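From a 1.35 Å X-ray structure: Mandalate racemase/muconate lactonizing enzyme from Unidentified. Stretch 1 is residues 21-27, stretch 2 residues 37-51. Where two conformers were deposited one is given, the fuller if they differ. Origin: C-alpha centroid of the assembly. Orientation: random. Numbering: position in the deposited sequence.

Stretch 1, residues 21-27: MYWIFVK
Stretch 2, residues 37-51: VGEIYSATFGPKAMA

Antiparallel pairing of two β-strands, extended by a loop and the first turn of a helix, in a mandelate racemase/muconate lactonizing family enzyme. M21 (phi/psi -80/-34) leads into strand 22-27, which opens at Y22 (-156/154) and stays extended through K27 (-120/125). It runs against the strand of V37-I40, whose values pass from -124/147 at V37 through -145/171 at G38 to -112/131 at I40. The axes approach to 4.6 Å, with 147° between their N-to-C directions. In register, F25 faces E39 and K27 faces V37 as non-hydrogen-bonded pairs, each with CA-CA 4.5 Å; V26 faces G38 as a hydrogen-bonded pair, CA-CA 5.2 Å, and I24 lies nearest I40, CA-CA 5.4 Å.

Three backbone hydrogen bonds join the strands: V26 and G38 bond reciprocally, V26 N to G38 O at 2.9 Å (165°) and G38 N to V26 O at 2.9 Å (155°), and I40 N donates to I24 O at 2.9 Å (163°). The return path is bridged by water 2, which accepts from I24 N at 2.9 Å and donates to I40 O at 2.8 Å and to E39 OE2 at 2.7 Å. Between the amide bonds, alpha carbons close on the same carbonyls: E39 CA to I24 O, F25 CA to G38 O and V37 CA to V26 O are CA-H...O contacts, each 3.3 Å.

In the apolar packing, I24, V26 and I40 direct their side chains to one face of the sheet. I24 (m, t) sets CG2 3.9 Å from I40 CB, and V26 (m) sets CG1 3.8 Å from CD1 of I40 (m, t). G38 leaves this face without a side chain; an ideal CB there would be tight, 3.4 Å from V26 CG2. Beyond the strand, I24 CD1 lies 4.1 Å from M50 CE; M50 (m, m, m) has its CA-to-CB bond directed toward stretch 1.

On the opposite face of the sheet project F25 (m, chi2 -61°), E39, K27 and V37 (p). E39 is extended (t, t, chi3 -1°); its OE1 lies 3.4 Å from F25 CE1, and its OE2 lies 3.7 Å from W23 CB. K27 (m, t, p, t) touches V37 through CG to CG2 at 4.0 Å, while its end leads away.

At the start of the helix, Y22 (p, chi2 83°) points toward stretch 2 and receives P47 over one ring face. P47 CG sits 4.2 Å from the ring centroid, 15° off the normal, a CH-pi contact; P47 CD is 3.6 Å from Y22 CZ. G46 (-73/169) occupies the N-cap position, and its O accepts from M50 N at 3.0 Å as the helix starts at P47 (-60/-27). Water 1 accepts from Y22 OH at 2.7 Å and donates to S42 O at 2.8 Å and F45 O at 2.7 Å, tying the tyrosine to the loop before the helix.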

# COMPACT_ATOMS: atom_id res chain seq x y z
N MET A 21 -21.62 -39.50 0.50
CA MET A 21 -21.81 -40.80 1.14
C MET A 21 -22.90 -40.83 2.22
O MET A 21 -23.57 -41.84 2.40
CB MET A 21 -20.49 -41.28 1.74
CG MET A 21 -19.35 -41.42 0.73
SD MET A 21 -19.79 -42.46 -0.67
CE MET A 21 -20.15 -44.01 0.15
N TYR A 22 -23.06 -39.73 2.95
CA TYR A 22 -24.03 -39.69 4.04
C TYR A 22 -24.43 -38.26 4.31
O TYR A 22 -23.66 -37.33 4.03
CB TYR A 22 -23.49 -40.35 5.32
CG TYR A 22 -22.15 -39.82 5.74
CD1 TYR A 22 -22.04 -38.64 6.47
CD2 TYR A 22 -20.98 -40.47 5.36
CE1 TYR A 22 -20.80 -38.12 6.82
CE2 TYR A 22 -19.74 -39.97 5.72
CZ TYR A 22 -19.65 -38.79 6.44
OH TYR A 22 -18.41 -38.31 6.77
N TRP A 23 -25.62 -38.09 4.85
CA TRP A 23 -26.11 -36.77 5.26
C TRP A 23 -26.37 -36.77 6.75
O TRP A 23 -26.93 -37.73 7.29
CB TRP A 23 -27.38 -36.40 4.49
CG TRP A 23 -27.17 -36.35 3.00
CD1 TRP A 23 -26.01 -36.04 2.34
CD2 TRP A 23 -28.15 -36.63 1.99
NE1 TRP A 23 -26.21 -36.10 0.98
CE2 TRP A 23 -27.51 -36.46 0.74
CE3 TRP A 23 -29.49 -37.00 2.02
CZ2 TRP A 23 -28.18 -36.67 -0.47
CZ3 TRP A 23 -30.16 -37.20 0.81
CH2 TRP A 23 -29.50 -37.03 -0.41
N ILE A 24 -25.94 -35.70 7.42
CA ILE A 24 -26.05 -35.60 8.86
C ILE A 24 -27.20 -34.67 9.24
O ILE A 24 -27.10 -33.46 9.06
CB ILE A 24 -24.75 -35.04 9.48
CG1 ILE A 24 -23.55 -35.89 9.06
CG2 ILE A 24 -24.87 -35.00 11.00
CD1 ILE A 24 -22.21 -35.27 9.45
N PHE A 25 -28.28 -35.24 9.76
CA PHE A 25 -29.44 -34.45 10.15
C PHE A 25 -29.57 -34.36 11.66
O PHE A 25 -29.25 -35.31 12.37
CB PHE A 25 -30.74 -35.04 9.57
CG PHE A 25 -30.75 -35.14 8.07
CD1 PHE A 25 -30.64 -34.01 7.28
CD2 PHE A 25 -30.90 -36.38 7.45
CE1 PHE A 25 -30.66 -34.11 5.89
CE2 PHE A 25 -30.92 -36.48 6.08
CZ PHE A 25 -30.80 -35.35 5.29
N VAL A 26 -30.07 -33.23 12.14
CA VAL A 26 -30.43 -33.09 13.54
C VAL A 26 -31.89 -32.66 13.66
O VAL A 26 -32.37 -31.85 12.86
CB VAL A 26 -29.50 -32.09 14.27
CG1 VAL A 26 -28.10 -32.66 14.39
CG2 VAL A 26 -29.49 -30.73 13.56
N LYS A 27 -32.59 -33.22 14.64
CA LYS A 27 -33.96 -32.84 14.93
C LYS A 27 -34.06 -32.32 16.36
O LYS A 27 -33.65 -33.01 17.30
CB LYS A 27 -34.92 -34.01 14.71
CG LYS A 27 -35.12 -34.36 13.24
CD LYS A 27 -36.08 -35.54 13.05
CE LYS A 27 -37.50 -35.22 13.50
NZ LYS A 27 -38.43 -36.36 13.33
N VAL A 37 -35.74 -29.08 12.11
CA VAL A 37 -34.75 -29.97 11.52
C VAL A 37 -33.60 -29.16 10.91
O VAL A 37 -33.81 -28.04 10.43
CB VAL A 37 -35.39 -30.92 10.49
CG1 VAL A 37 -35.91 -30.15 9.28
CG2 VAL A 37 -34.42 -32.03 10.07
N GLY A 38 -32.40 -29.71 10.95
CA GLY A 38 -31.23 -29.06 10.38
C GLY A 38 -30.28 -30.08 9.79
O GLY A 38 -30.45 -31.30 9.97
N GLU A 39 -29.27 -29.58 9.08
CA GLU A 39 -28.27 -30.43 8.46
C GLU A 39 -26.88 -29.87 8.75
O GLU A 39 -26.70 -28.65 8.80
CB GLU A 39 -28.49 -30.55 6.95
CG GLU A 39 -27.49 -31.49 6.28
CD GLU A 39 -27.88 -31.93 4.88
OE1 GLU A 39 -28.95 -31.54 4.37
OE2 GLU A 39 -27.08 -32.70 4.29
N ILE A 40 -25.93 -30.77 8.96
CA ILE A 40 -24.56 -30.43 9.28
C ILE A 40 -23.65 -30.83 8.12
O ILE A 40 -23.74 -31.95 7.63
CB ILE A 40 -24.13 -31.18 10.56
CG1 ILE A 40 -24.92 -30.63 11.75
CG2 ILE A 40 -22.62 -31.10 10.78
CD1 ILE A 40 -24.79 -31.44 13.02
N TYR A 41 -22.79 -29.91 7.68
CA TYR A 41 -21.85 -30.20 6.61
C TYR A 41 -20.45 -30.18 7.21
O TYR A 41 -19.89 -29.11 7.47
CB TYR A 41 -21.95 -29.17 5.48
CG TYR A 41 -21.24 -29.55 4.20
CD1 TYR A 41 -21.76 -30.55 3.39
CD2 TYR A 41 -20.09 -28.90 3.78
CE1 TYR A 41 -21.13 -30.91 2.21
CE2 TYR A 41 -19.46 -29.25 2.59
CZ TYR A 41 -19.99 -30.26 1.81
OH TYR A 41 -19.38 -30.63 0.63
N SER A 42 -19.91 -31.37 7.46
CA SER A 42 -18.59 -31.49 8.06
C SER A 42 -18.10 -32.92 7.93
O SER A 42 -18.79 -33.84 8.37
CB SER A 42 -18.65 -31.12 9.55
OG SER A 42 -17.35 -31.04 10.10
N ALA A 43 -16.92 -33.09 7.35
CA ALA A 43 -16.39 -34.44 7.15
C ALA A 43 -14.90 -34.54 7.47
O ALA A 43 -14.23 -35.45 7.00
CB ALA A 43 -16.67 -34.92 5.72
N THR A 44 -14.39 -33.62 8.28
CA THR A 44 -13.04 -33.77 8.81
C THR A 44 -12.90 -35.13 9.49
O THR A 44 -11.90 -35.84 9.31
CB THR A 44 -12.72 -32.67 9.82
OG1 THR A 44 -12.97 -31.39 9.22
CG2 THR A 44 -11.26 -32.73 10.25
N PHE A 45 -13.93 -35.48 10.27
CA PHE A 45 -14.01 -36.76 10.99
C PHE A 45 -15.24 -37.50 10.51
O PHE A 45 -16.22 -36.87 10.09
CB PHE A 45 -14.13 -36.53 12.50
CG PHE A 45 -13.18 -35.51 13.03
CD1 PHE A 45 -11.81 -35.72 12.96
CD2 PHE A 45 -13.65 -34.33 13.59
CE1 PHE A 45 -10.92 -34.76 13.44
CE2 PHE A 45 -12.76 -33.37 14.06
CZ PHE A 45 -11.39 -33.59 13.99
N GLY A 46 -15.19 -38.83 10.58
CA GLY A 46 -16.29 -39.68 10.14
C GLY A 46 -17.51 -39.67 11.05
O GLY A 46 -17.47 -39.13 12.15
N PRO A 47 -18.61 -40.25 10.57
CA PRO A 47 -19.89 -40.23 11.29
C PRO A 47 -19.85 -40.87 12.68
O PRO A 47 -20.65 -40.48 13.53
CB PRO A 47 -20.84 -40.97 10.34
CG PRO A 47 -19.93 -41.73 9.39
CD PRO A 47 -18.74 -40.84 9.23
N LYS A 48 -18.96 -41.83 12.93
CA LYS A 48 -18.83 -42.43 14.26
C LYS A 48 -18.33 -41.42 15.29
O LYS A 48 -18.67 -41.49 16.47
CB LYS A 48 -17.89 -43.63 14.21
CG LYS A 48 -18.00 -44.58 15.39
CD LYS A 48 -17.59 -45.99 14.97
CE LYS A 48 -17.90 -46.23 13.50
NZ LYS A 48 -18.32 -47.63 13.20
N ALA A 49 -17.51 -40.48 14.84
CA ALA A 49 -17.06 -39.40 15.71
C ALA A 49 -18.09 -38.27 15.75
O ALA A 49 -18.25 -37.62 16.78
CB ALA A 49 -15.72 -38.88 15.24
N MET A 50 -18.78 -38.03 14.63
CA MET A 50 -19.71 -36.91 14.56
C MET A 50 -20.88 -37.05 15.54
O MET A 50 -21.32 -36.06 16.11
CB MET A 50 -20.23 -36.71 13.14
CG MET A 50 -19.17 -36.15 12.19
SD MET A 50 -18.52 -34.55 12.70
CE MET A 50 -19.94 -33.50 12.42
N ALA A 51 -21.36 -38.27 15.76
CA ALA A 51 -22.49 -38.45 16.67
C ALA A 51 -22.19 -37.96 18.11
O ALA A 51 -22.94 -37.13 18.64
CB ALA A 51 -23.00 -39.90 16.64
O HOH W 1 -18.61 -36.61 8.80
O HOH W 2 -24.95 -33.57 5.76